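Local coordinates for Phi class glutathione transferase GSTF1 (Populus tremula x Populus tremuloides, PDB 4RI6), which probably catalyses the conjugation of glutathione to electrophilic compounds with release of a halide, as a dimeric Phi class glutathione transferase of the cytoplasm, at residues Ile24-Pro29 against Arg74-Lys79; Asp100-Thr105 against Asp145-Lys150; Asp116-Leu121 against Asp174-Ser179; Asp138-Val143 against Gly183-Ser188. All coordinates share one frame; numbering follows the deposited sequence.

Contact 1: Ile24-Pro29 against Arg74-Lys79; sequences IEKDVP and RYICDK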
# COMPACT_ATOMS: atom_id res chain seq x y z
N ILE A 24 3.43 -19.67 5.89
CA ILE A 24 3.49 -21.05 5.44
C ILE A 24 4.47 -21.20 4.26
O ILE A 24 5.27 -22.13 4.25
CB ILE A 24 2.09 -21.55 5.05
CG1 ILE A 24 1.21 -21.65 6.30
CG2 ILE A 24 2.19 -22.91 4.38
CD1 ILE A 24 -0.28 -21.77 6.01
N GLU A 25 4.42 -20.28 3.31
CA GLU A 25 5.41 -20.24 2.24
C GLU A 25 6.82 -20.15 2.80
O GLU A 25 7.74 -20.76 2.26
CB GLU A 25 5.16 -19.05 1.31
CG GLU A 25 3.94 -19.22 0.40
CD GLU A 25 4.19 -20.10 -0.83
OE1 GLU A 25 5.35 -20.25 -1.26
OE2 GLU A 25 3.20 -20.62 -1.38
N LYS A 26 6.99 -19.37 3.86
CA LYS A 26 8.31 -19.17 4.43
C LYS A 26 8.70 -20.22 5.46
O LYS A 26 9.79 -20.13 6.03
CB LYS A 26 8.42 -17.78 5.06
CG LYS A 26 8.30 -16.68 4.02
CD LYS A 26 9.38 -16.76 2.94
CE LYS A 26 10.79 -16.76 3.50
NZ LYS A 26 11.84 -16.72 2.43
N ASP A 27 7.83 -21.21 5.69
CA ASP A 27 8.10 -22.30 6.61
C ASP A 27 8.35 -21.77 8.02
O ASP A 27 9.19 -22.28 8.74
CB ASP A 27 9.31 -23.11 6.10
CG ASP A 27 9.55 -24.38 6.89
OD1 ASP A 27 8.59 -24.95 7.44
OD2 ASP A 27 10.73 -24.81 6.95
N VAL A 28 7.63 -20.71 8.40
CA VAL A 28 7.80 -20.12 9.71
C VAL A 28 6.73 -20.62 10.65
O VAL A 28 5.54 -20.39 10.42
CB VAL A 28 7.74 -18.60 9.65
CG1 VAL A 28 7.87 -18.00 11.04
CG2 VAL A 28 8.84 -18.09 8.74
N PRO A 29 7.13 -21.32 11.72
CA PRO A 29 6.10 -21.75 12.66
C PRO A 29 5.47 -20.56 13.36
O PRO A 29 6.15 -19.56 13.57
CB PRO A 29 6.86 -22.63 13.65
CG PRO A 29 8.14 -23.01 12.95
CD PRO A 29 8.47 -21.81 12.11
N ARG A 74 6.51 -8.34 4.64
CA ARG A 74 7.85 -7.96 4.21
C ARG A 74 8.87 -8.27 5.30
O ARG A 74 9.97 -8.71 5.02
CB ARG A 74 7.91 -6.47 3.82
CG ARG A 74 7.51 -6.25 2.38
CD ARG A 74 7.80 -4.86 1.86
NE ARG A 74 6.90 -3.91 2.45
CZ ARG A 74 5.74 -3.50 1.91
NH1 ARG A 74 5.31 -3.91 0.74
NH2 ARG A 74 5.02 -2.64 2.57
N TYR A 75 8.50 -8.06 6.56
CA TYR A 75 9.40 -8.37 7.66
C TYR A 75 9.70 -9.86 7.69
O TYR A 75 10.85 -10.28 7.82
CB TYR A 75 8.81 -7.92 8.99
CG TYR A 75 9.57 -8.41 10.19
CD1 TYR A 75 10.83 -7.88 10.49
CD2 TYR A 75 9.06 -9.40 11.02
CE1 TYR A 75 11.53 -8.30 11.57
CE2 TYR A 75 9.76 -9.84 12.11
CZ TYR A 75 11.00 -9.28 12.37
OH TYR A 75 11.73 -9.69 13.46
N ILE A 76 8.65 -10.67 7.56
CA ILE A 76 8.81 -12.12 7.56
C ILE A 76 9.76 -12.54 6.44
O ILE A 76 10.68 -13.34 6.65
CB ILE A 76 7.43 -12.80 7.39
CG1 ILE A 76 6.59 -12.63 8.65
CG2 ILE A 76 7.59 -14.30 7.09
CD1 ILE A 76 5.12 -12.97 8.49
N CYS A 77 9.56 -11.99 5.25
CA CYS A 77 10.39 -12.34 4.12
C CYS A 77 11.85 -11.89 4.33
O CYS A 77 12.79 -12.58 3.91
CB CYS A 77 9.79 -11.75 2.84
SG CYS A 77 8.27 -12.60 2.30
N ASP A 78 12.03 -10.77 5.01
CA ASP A 78 13.37 -10.25 5.30
C ASP A 78 14.07 -11.10 6.36
O ASP A 78 15.19 -11.59 6.16
CB ASP A 78 13.25 -8.80 5.77
CG ASP A 78 14.52 -8.00 5.55
OD1 ASP A 78 15.60 -8.60 5.36
OD2 ASP A 78 14.43 -6.75 5.59
N LYS A 79 13.40 -11.27 7.50
CA LYS A 79 13.96 -12.04 8.61
C LYS A 79 14.29 -13.48 8.24
O LYS A 79 15.29 -14.03 8.69
CB LYS A 79 12.98 -12.04 9.78
CG LYS A 79 13.49 -12.81 11.00
CD LYS A 79 12.51 -12.76 12.15
CE LYS A 79 13.01 -13.59 13.32
NZ LYS A 79 11.95 -13.77 14.36
O HOH W 1 12.01 -14.13 1.73

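Contact 2: Asp100-Thr105 against Asp145-Lys150; sequences DQWVET and DIYEQK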
# COMPACT_ATOMS: atom_id res chain seq x y z
N ASP A 100 7.71 -5.79 -5.91
CA ASP A 100 7.08 -4.81 -5.03
C ASP A 100 6.12 -3.87 -5.78
O ASP A 100 5.09 -3.48 -5.23
CB ASP A 100 8.16 -4.01 -4.33
CG ASP A 100 7.65 -3.26 -3.11
OD1 ASP A 100 6.88 -3.82 -2.31
OD2 ASP A 100 8.05 -2.09 -2.94
N GLN A 101 6.43 -3.52 -7.03
CA GLN A 101 5.51 -2.63 -7.75
C GLN A 101 4.14 -3.30 -7.93
O GLN A 101 3.13 -2.62 -7.93
CB GLN A 101 6.09 -2.20 -9.10
CG GLN A 101 6.19 -3.32 -10.10
CD GLN A 101 7.06 -2.98 -11.30
OE1 GLN A 101 7.08 -1.84 -11.78
NE2 GLN A 101 7.80 -3.97 -11.78
N TRP A 102 4.11 -4.63 -8.05
CA TRP A 102 2.84 -5.36 -8.21
C TRP A 102 2.19 -5.58 -6.84
O TRP A 102 0.97 -5.67 -6.74
CB TRP A 102 3.06 -6.68 -8.96
CG TRP A 102 3.42 -6.41 -10.38
CD1 TRP A 102 4.67 -6.43 -10.92
CD2 TRP A 102 2.54 -6.01 -11.43
NE1 TRP A 102 4.61 -6.07 -12.24
CE2 TRP A 102 3.32 -5.80 -12.57
CE3 TRP A 102 1.16 -5.82 -11.51
CZ2 TRP A 102 2.77 -5.43 -13.77
CZ3 TRP A 102 0.62 -5.43 -12.69
CH2 TRP A 102 1.41 -5.25 -13.81
N VAL A 103 2.99 -5.60 -5.78
CA VAL A 103 2.42 -5.59 -4.42
C VAL A 103 1.72 -4.24 -4.17
O VAL A 103 0.62 -4.19 -3.61
CB VAL A 103 3.49 -5.85 -3.36
CG1 VAL A 103 2.88 -5.79 -1.95
CG2 VAL A 103 4.16 -7.21 -3.59
N GLU A 104 2.34 -3.15 -4.61
CA GLU A 104 1.70 -1.83 -4.47
C GLU A 104 0.44 -1.77 -5.33
O GLU A 104 -0.53 -1.10 -4.98
CB GLU A 104 2.69 -0.72 -4.85
CG GLU A 104 3.73 -0.47 -3.82
CD GLU A 104 3.12 0.05 -2.53
OE1 GLU A 104 2.24 0.92 -2.60
OE2 GLU A 104 3.50 -0.42 -1.44
N THR A 105 0.47 -2.41 -6.49
CA THR A 105 -0.73 -2.48 -7.32
C THR A 105 -1.86 -3.21 -6.59
O THR A 105 -3.01 -2.78 -6.67
CB THR A 105 -0.38 -3.12 -8.69
OG1 THR A 105 0.52 -2.23 -9.37
CG2 THR A 105 -1.62 -3.31 -9.56
N ASP A 145 -8.52 -6.27 -16.79
CA ASP A 145 -8.20 -6.18 -18.23
C ASP A 145 -6.71 -5.89 -18.42
O ASP A 145 -6.09 -6.36 -19.38
CB ASP A 145 -9.03 -5.09 -18.93
CG ASP A 145 -10.49 -5.46 -19.13
OD1 ASP A 145 -10.83 -6.67 -19.18
OD2 ASP A 145 -11.31 -4.50 -19.28
N ILE A 146 -6.13 -5.11 -17.51
CA ILE A 146 -4.71 -4.83 -17.54
C ILE A 146 -3.91 -6.06 -17.14
O ILE A 146 -2.91 -6.41 -17.78
CB ILE A 146 -4.36 -3.64 -16.65
CG1 ILE A 146 -5.05 -2.40 -17.19
CG2 ILE A 146 -2.85 -3.46 -16.57
CD1 ILE A 146 -5.05 -1.24 -16.29
N TYR A 147 -4.39 -6.78 -16.12
CA TYR A 147 -3.75 -8.02 -15.73
C TYR A 147 -3.82 -9.04 -16.85
O TYR A 147 -2.89 -9.80 -17.04
CB TYR A 147 -4.40 -8.62 -14.48
CG TYR A 147 -4.12 -7.93 -13.16
CD1 TYR A 147 -3.58 -6.66 -13.08
CD2 TYR A 147 -4.41 -8.59 -11.97
CE1 TYR A 147 -3.35 -6.06 -11.85
CE2 TYR A 147 -4.18 -8.01 -10.76
CZ TYR A 147 -3.64 -6.75 -10.70
OH TYR A 147 -3.42 -6.19 -9.47
N GLU A 148 -4.93 -9.08 -17.57
CA GLU A 148 -5.09 -10.03 -18.66
C GLU A 148 -3.98 -9.85 -19.69
O GLU A 148 -3.43 -10.81 -20.20
CB GLU A 148 -6.46 -9.88 -19.32
CG GLU A 148 -6.70 -10.83 -20.50
CD GLU A 148 -6.76 -12.29 -20.10
OE1 GLU A 148 -6.84 -12.56 -18.88
OE2 GLU A 148 -6.72 -13.16 -21.00
N GLN A 149 -3.64 -8.59 -19.98
CA GLN A 149 -2.58 -8.30 -20.93
C GLN A 149 -1.20 -8.70 -20.35
O GLN A 149 -0.42 -9.38 -21.01
CB GLN A 149 -2.63 -6.80 -21.33
CG GLN A 149 -3.93 -6.44 -22.12
CD GLN A 149 -4.26 -4.93 -22.21
OE1 GLN A 149 -4.26 -4.20 -21.22
NE2 GLN A 149 -4.59 -4.49 -23.43
N LYS A 150 -0.95 -8.31 -19.11
CA LYS A 150 0.30 -8.63 -18.43
C LYS A 150 0.53 -10.13 -18.35
O LYS A 150 1.65 -10.63 -18.60
CB LYS A 150 0.27 -8.03 -17.02
CG LYS A 150 1.54 -8.26 -16.18
CD LYS A 150 2.71 -7.44 -16.75
CE LYS A 150 4.03 -7.61 -15.97
NZ LYS A 150 4.63 -8.94 -16.14

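Contact 3: Asp116-Leu121 against Asp174-Ser179; sequences DLVHDL and DYLVNS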
# COMPACT_ATOMS: atom_id res chain seq x y z
N ASP A 116 -13.73 -3.86 -1.16
CA ASP A 116 -15.05 -3.28 -0.90
C ASP A 116 -16.16 -4.22 -1.35
O ASP A 116 -17.20 -4.32 -0.69
CB ASP A 116 -15.21 -1.93 -1.59
CG ASP A 116 -14.36 -0.85 -0.97
OD1 ASP A 116 -13.82 -1.06 0.14
OD2 ASP A 116 -14.24 0.22 -1.61
N LEU A 117 -15.97 -4.89 -2.49
CA LEU A 117 -16.91 -5.90 -2.93
C LEU A 117 -17.01 -7.04 -1.90
O LEU A 117 -18.11 -7.44 -1.52
CB LEU A 117 -16.51 -6.45 -4.30
CG LEU A 117 -16.78 -5.54 -5.50
CD1 LEU A 117 -16.06 -6.11 -6.73
CD2 LEU A 117 -18.29 -5.43 -5.74
N VAL A 118 -15.87 -7.56 -1.47
CA VAL A 118 -15.87 -8.64 -0.48
C VAL A 118 -16.61 -8.20 0.78
O VAL A 118 -17.43 -8.96 1.32
CB VAL A 118 -14.43 -9.09 -0.13
CG1 VAL A 118 -14.42 -10.01 1.09
CG2 VAL A 118 -13.82 -9.79 -1.32
N HIS A 119 -16.34 -6.98 1.24
CA HIS A 119 -16.99 -6.52 2.45
C HIS A 119 -18.50 -6.38 2.26
O HIS A 119 -19.28 -6.88 3.06
CB HIS A 119 -16.41 -5.19 2.92
CG HIS A 119 -17.07 -4.72 4.17
ND1 HIS A 119 -18.12 -3.83 4.16
CD2 HIS A 119 -16.92 -5.12 5.45
CE1 HIS A 119 -18.54 -3.64 5.40
NE2 HIS A 119 -17.83 -4.42 6.20
N ASP A 120 -18.93 -5.72 1.19
CA ASP A 120 -20.35 -5.45 1.03
C ASP A 120 -21.15 -6.71 0.79
O ASP A 120 -22.29 -6.81 1.23
CB ASP A 120 -20.57 -4.46 -0.10
CG ASP A 120 -20.08 -3.06 0.25
OD1 ASP A 120 -19.81 -2.79 1.45
OD2 ASP A 120 -19.97 -2.22 -0.66
N LEU A 121 -20.55 -7.69 0.11
CA LEU A 121 -21.26 -8.91 -0.23
C LEU A 121 -21.20 -10.01 0.82
O LEU A 121 -22.08 -10.86 0.84
CB LEU A 121 -20.72 -9.50 -1.54
CG LEU A 121 -20.92 -8.63 -2.77
CD1 LEU A 121 -20.11 -9.16 -3.91
CD2 LEU A 121 -22.39 -8.63 -3.13
N ASP A 174 -10.07 -14.92 -3.74
CA ASP A 174 -10.67 -16.21 -3.43
C ASP A 174 -12.10 -16.00 -2.95
O ASP A 174 -13.00 -16.76 -3.30
CB ASP A 174 -9.84 -16.98 -2.38
CG ASP A 174 -10.16 -18.48 -2.36
OD1 ASP A 174 -11.19 -18.83 -1.78
OD2 ASP A 174 -9.41 -19.30 -2.93
N TYR A 175 -12.33 -14.95 -2.16
CA TYR A 175 -13.69 -14.71 -1.71
C TYR A 175 -14.59 -14.36 -2.89
O TYR A 175 -15.73 -14.83 -2.97
CB TYR A 175 -13.73 -13.60 -0.66
CG TYR A 175 -13.60 -14.06 0.78
CD1 TYR A 175 -14.48 -14.98 1.33
CD2 TYR A 175 -12.61 -13.54 1.61
CE1 TYR A 175 -14.36 -15.37 2.66
CE2 TYR A 175 -12.48 -13.93 2.93
CZ TYR A 175 -13.37 -14.85 3.45
OH TYR A 175 -13.28 -15.25 4.77
N LEU A 176 -14.11 -13.54 -3.81
CA LEU A 176 -14.94 -13.18 -4.96
C LEU A 176 -15.22 -14.40 -5.83
O LEU A 176 -16.36 -14.63 -6.22
CB LEU A 176 -14.27 -12.07 -5.79
CG LEU A 176 -14.24 -10.73 -5.06
CD1 LEU A 176 -13.45 -9.70 -5.85
CD2 LEU A 176 -15.67 -10.21 -4.76
N VAL A 177 -14.20 -15.21 -6.11
CA VAL A 177 -14.38 -16.36 -7.00
C VAL A 177 -15.28 -17.43 -6.39
O VAL A 177 -16.12 -18.01 -7.08
CB VAL A 177 -13.01 -16.98 -7.40
CG1 VAL A 177 -13.18 -18.28 -8.15
CG2 VAL A 177 -12.25 -16.01 -8.28
N ASN A 178 -15.11 -17.71 -5.10
CA ASN A 178 -15.71 -18.90 -4.51
C ASN A 178 -16.90 -18.63 -3.62
O ASN A 178 -17.62 -19.57 -3.27
CB ASN A 178 -14.66 -19.67 -3.72
CG ASN A 178 -13.55 -20.16 -4.59
OD1 ASN A 178 -12.38 -19.85 -4.36
ND2 ASN A 178 -13.89 -20.91 -5.62
N SER A 179 -17.11 -17.36 -3.25
CA SER A 179 -18.18 -17.04 -2.31
C SER A 179 -19.14 -15.95 -2.80
O SER A 179 -20.05 -15.56 -2.07
CB SER A 179 -17.57 -16.64 -0.96
OG SER A 179 -16.85 -17.73 -0.40

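Contact 4: Asp138-Val143 against Gly183-Ser188; sequences DKLAKV and GYLFTS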
# COMPACT_ATOMS: atom_id res chain seq x y z
N ASP A 138 -17.05 -2.69 -11.93
CA ASP A 138 -16.52 -2.09 -13.15
C ASP A 138 -15.07 -1.64 -12.95
O ASP A 138 -14.24 -1.76 -13.85
CB ASP A 138 -17.39 -0.90 -13.60
CG ASP A 138 -18.74 -1.32 -14.18
OD1 ASP A 138 -18.95 -2.52 -14.50
OD2 ASP A 138 -19.60 -0.42 -14.35
N LYS A 139 -14.76 -1.07 -11.79
CA LYS A 139 -13.37 -0.73 -11.46
C LYS A 139 -12.47 -1.96 -11.49
O LYS A 139 -11.37 -1.92 -12.02
CB LYS A 139 -13.29 -0.08 -10.08
CG LYS A 139 -13.70 1.35 -10.05
CD LYS A 139 -13.48 1.91 -8.66
CE LYS A 139 -13.86 3.38 -8.55
NZ LYS A 139 -13.71 3.84 -7.15
N LEU A 140 -12.93 -3.05 -10.91
CA LEU A 140 -12.09 -4.21 -10.82
C LEU A 140 -11.92 -4.84 -12.21
O LEU A 140 -10.85 -5.34 -12.53
CB LEU A 140 -12.70 -5.21 -9.83
CG LEU A 140 -11.92 -6.51 -9.60
CD1 LEU A 140 -10.45 -6.25 -9.21
CD2 LEU A 140 -12.60 -7.35 -8.53
N ALA A 141 -12.97 -4.80 -13.01
CA ALA A 141 -12.90 -5.30 -14.37
C ALA A 141 -11.82 -4.58 -15.16
O ALA A 141 -11.05 -5.21 -15.90
CB ALA A 141 -14.25 -5.17 -15.05
N LYS A 142 -11.73 -3.26 -14.99
CA LYS A 142 -10.69 -2.48 -15.65
C LYS A 142 -9.29 -2.90 -15.20
O LYS A 142 -8.38 -3.01 -16.02
CB LYS A 142 -10.90 -0.97 -15.41
CG LYS A 142 -12.12 -0.41 -16.17
CD LYS A 142 -11.80 -0.02 -17.61
CE LYS A 142 -13.01 -0.24 -18.52
NZ LYS A 142 -12.70 -0.17 -19.99
N VAL A 143 -9.10 -3.12 -13.90
CA VAL A 143 -7.84 -3.62 -13.41
C VAL A 143 -7.50 -4.98 -14.04
O VAL A 143 -6.38 -5.23 -14.47
CB VAL A 143 -7.87 -3.76 -11.87
CG1 VAL A 143 -6.61 -4.37 -11.35
CG2 VAL A 143 -8.07 -2.39 -11.23
N GLY A 183 -17.33 -14.14 -9.62
CA GLY A 183 -16.19 -14.92 -10.05
C GLY A 183 -15.89 -14.80 -11.52
O GLY A 183 -14.73 -14.95 -11.91
N TYR A 184 -16.92 -14.50 -12.32
CA TYR A 184 -16.74 -14.28 -13.76
C TYR A 184 -15.66 -13.23 -14.07
O TYR A 184 -15.05 -13.24 -15.13
CB TYR A 184 -18.06 -13.86 -14.43
CG TYR A 184 -18.58 -12.49 -14.04
CD1 TYR A 184 -18.19 -11.34 -14.72
CD2 TYR A 184 -19.47 -12.33 -12.99
CE1 TYR A 184 -18.66 -10.08 -14.36
CE2 TYR A 184 -19.95 -11.08 -12.63
CZ TYR A 184 -19.55 -9.96 -13.32
OH TYR A 184 -20.03 -8.71 -12.96
N LEU A 185 -15.43 -12.30 -13.14
CA LEU A 185 -14.42 -11.27 -13.36
C LEU A 185 -13.05 -11.90 -13.60
O LEU A 185 -12.26 -11.41 -14.42
CB LEU A 185 -14.34 -10.31 -12.17
CG LEU A 185 -15.53 -9.37 -12.01
CD1 LEU A 185 -15.51 -8.72 -10.66
CD2 LEU A 185 -15.51 -8.31 -13.13
N PHE A 186 -12.80 -13.01 -12.91
CA PHE A 186 -11.56 -13.75 -13.03
C PHE A 186 -11.66 -14.85 -14.08
O PHE A 186 -10.78 -15.01 -14.92
CB PHE A 186 -11.18 -14.35 -11.68
CG PHE A 186 -10.91 -13.30 -10.61
CD1 PHE A 186 -11.95 -12.70 -9.91
CD2 PHE A 186 -9.61 -12.92 -10.33
CE1 PHE A 186 -11.67 -11.74 -8.94
CE2 PHE A 186 -9.34 -11.96 -9.37
CZ PHE A 186 -10.37 -11.38 -8.67
N THR A 187 -12.77 -15.59 -14.06
CA THR A 187 -12.83 -16.81 -14.86
C THR A 187 -13.13 -16.54 -16.34
O THR A 187 -12.83 -17.38 -17.16
CB THR A 187 -13.89 -17.81 -14.32
OG1 THR A 187 -15.20 -17.24 -14.41
CG2 THR A 187 -13.58 -18.17 -12.87
N SER A 188 -13.69 -15.36 -16.67
CA SER A 188 -14.01 -15.01 -18.06
C SER A 188 -12.82 -14.43 -18.83
O SER A 188 -12.90 -14.22 -20.05
CB SER A 188 -15.16 -14.01 -18.13
OG SER A 188 -14.74 -12.71 -17.73

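Contact 1: Ile24-Pro29 against Arg74-Lys79
Lys26 and Cys77 bring the two backbones closest, 7.1 Å between their CA atoms, where the C-terminal end of helix 14-25 runs past the last turn of helix 69-79. Asp27 leaves the first helix with positive phi in a Schellman motif, and the turn carries Val28 back toward the second helix. The side chains of Lys26 and Ile76 lie alongside each other, pointing opposite ways, with Lys26 CG resting 3.9 Å from Ile76 CG2. That methyl lies anti to the backbone N of Ile76, and Val28 CG2 reaches it too, at 4.3 Å. Bends at chi2 and chi3 (-59° and -55°) fold the lysine chain over toward Cys77, with Cys77 SG 4.4 Å from Lys26 CD. The ammonium group ends on a water that accepts from Lys26 NZ at 2.7 Å and donates to Cys77 O at 2.8 Å, while the carbonyl oxygens of Lys83 and Asn85 also take hydrogen bonds from NZ. The contact belongs to the thioredoxin-like N-terminal domain, where it joins two helices. Ile76 also packs on Thr22 and Leu23 of helix 14-25, and from its own helix Tyr75 meets Phe59 of strand 58-60.

Contact 2: Asp100-Thr105 against Asp145-Lys150
Trp102 meets both Tyr147 and Lys150 where two long antiparallel helices of the all-helical C-terminal domain, 93-122 and 130-150, stand apart. The axes of the short segments come no nearer than 13.9 Å and run at 158° to each other, so large side chains must span the distance. The indole does most of this: its CZ3 corner lies 4.1 Å from Tyr147 CE1, which sits at the edge of the indole near its plane, each side chain reaching past the other toward the opposite helix. Lys150 crosses the far end of the indole obliquely. Its chain leaves with CG anti to the backbone N (chi1 -178°) and bends at chi2 and chi4, so that CG, CD and CE all follow the six-membered ring, CE coming within 3.3 Å of Trp102 CZ2. Lys150 NZ is hydrogen-bonded to Thr154 OG1 and Leu157 O. An alanine in place of Trp102 would probably open a gap between the helices, leaving the methylenes of Lys150 and CE1 of Tyr147 without their partner. Phe67 of the second subunit meets the same indole edge-to-face, which puts this packing beside the dimer interface. Thr105 and Tyr147 point at each other across the contact. The phenol OH is hydrogen-bonded to His169 NE2, and in the plane of the tyrosine ring, at its edge, Thr105 CG2 lies 3.4 Å from Tyr147 OH.

Contact 3: Asp116-Leu121 against Asp174-Ser179
Val118 fits against Tyr175 and Leu176 with both of its methyls. With chi1 at 169°, CG1 is anti to the backbone N and faces the tyrosine, 4.0 Å from Tyr175 CD2. CG2, anti to the carbonyl carbon, sits between the two neighbours, 3.9 Å from Tyr175 CB and equally far from Leu176 CG. The valine and tyrosine side chains cross at about a right angle, and CG1 approaches the ring obliquely. Although the CB bond of Leu176 does not aim at the other helix, its chi1 of -69° sets CG beside the backbone N and opposite the carbonyl carbon, which turns the branched end across to the valine's helix; there Leu176 CD2 lies 3.9 Å from Leu117 CB. These side chains fill the crossing of two helices of the all-helical glutathione transferase C-terminal domain, 93-122 and 164-179, whose segment axes pass 9.7 Å apart at 48°, with Val118 and Leu176 the nearest pair of CA atoms at 6.4 Å. An alanine at Val118 would probably leave a gap beside Tyr175 CB and Leu176 CG, where the two methyls now pack. The Tyr175 hydroxyl is hydrogen-bonded to Leu12 O, linking this helix pair to the N-terminal domain, and the tyrosine ring packs edge-to-face with Phe123. The Tyr175 side chain lies about 7 Å from bound glutathione, while Leu176 also packs on Leu140 of helix 130-150.

Contact 4: Asp138-Val143 against Gly183-Ser188
Leu185 carries most of the apolar packing, sending one methyl to each of two neighbours on helix 130-150. CD1 lies 3.9 Å from Leu140 CD2, and CD2 lies 3.9 Å from Ala141 CB, the small alanine letting the backbones come within 6.2 Å between the CA atoms of Ala141 and Leu185. The two leucine side chains meet at a slant. With its CG anti to the backbone N (chi1 -179°), Leu140 extends the CD2 methyl far enough to touch Phe186 as well as Leu185: it comes within 4.5 Å of Phe186 CE1, approaching that ring obliquely. Through these residues the short helix 184-187 of the all-helical C-terminal domain is laid on the side of helix 130-150, and Phe186 reaches further in, onto Phe110 of helix 93-122 and Leu176 of helix 164-179. Hydrogen bonds shape the short helix itself rather than bridging the contact. Gly183 O accepts from both Phe186 N and Thr187 N. Ser188 grips Tyr184 O twice: OG bonds at 2.7 Å to Tyr184 O, its approach tilted 26° from the carbonyl plane, and the backbone N of the serine comes to the oxygen from the opposite face.

Overall arrangement
From the N terminus, contact 1 comes first: it closes the loop that runs from helix 14-25 through three strands of the sheet to helix 69-79, inside the thioredoxin-like domain, and it ends before the others begin. The chain then enters the helical domain, where contacts 2, 3 and 4 cross one another, their segments alternating along the sequence. Contact 2 closes the turn between helices 93-122 and 130-150, contact 3 spans from 93-122 over 130-150 to 164-179, and contact 4 spans from 130-150 over 164-179 to 183-188. Contacts 3 and 4 merge where Leu117 meets Leu140 and Val177 meets Phe186. Contacts 1 and 2 both border the second subunit, to which Arg74 forms salt bridges.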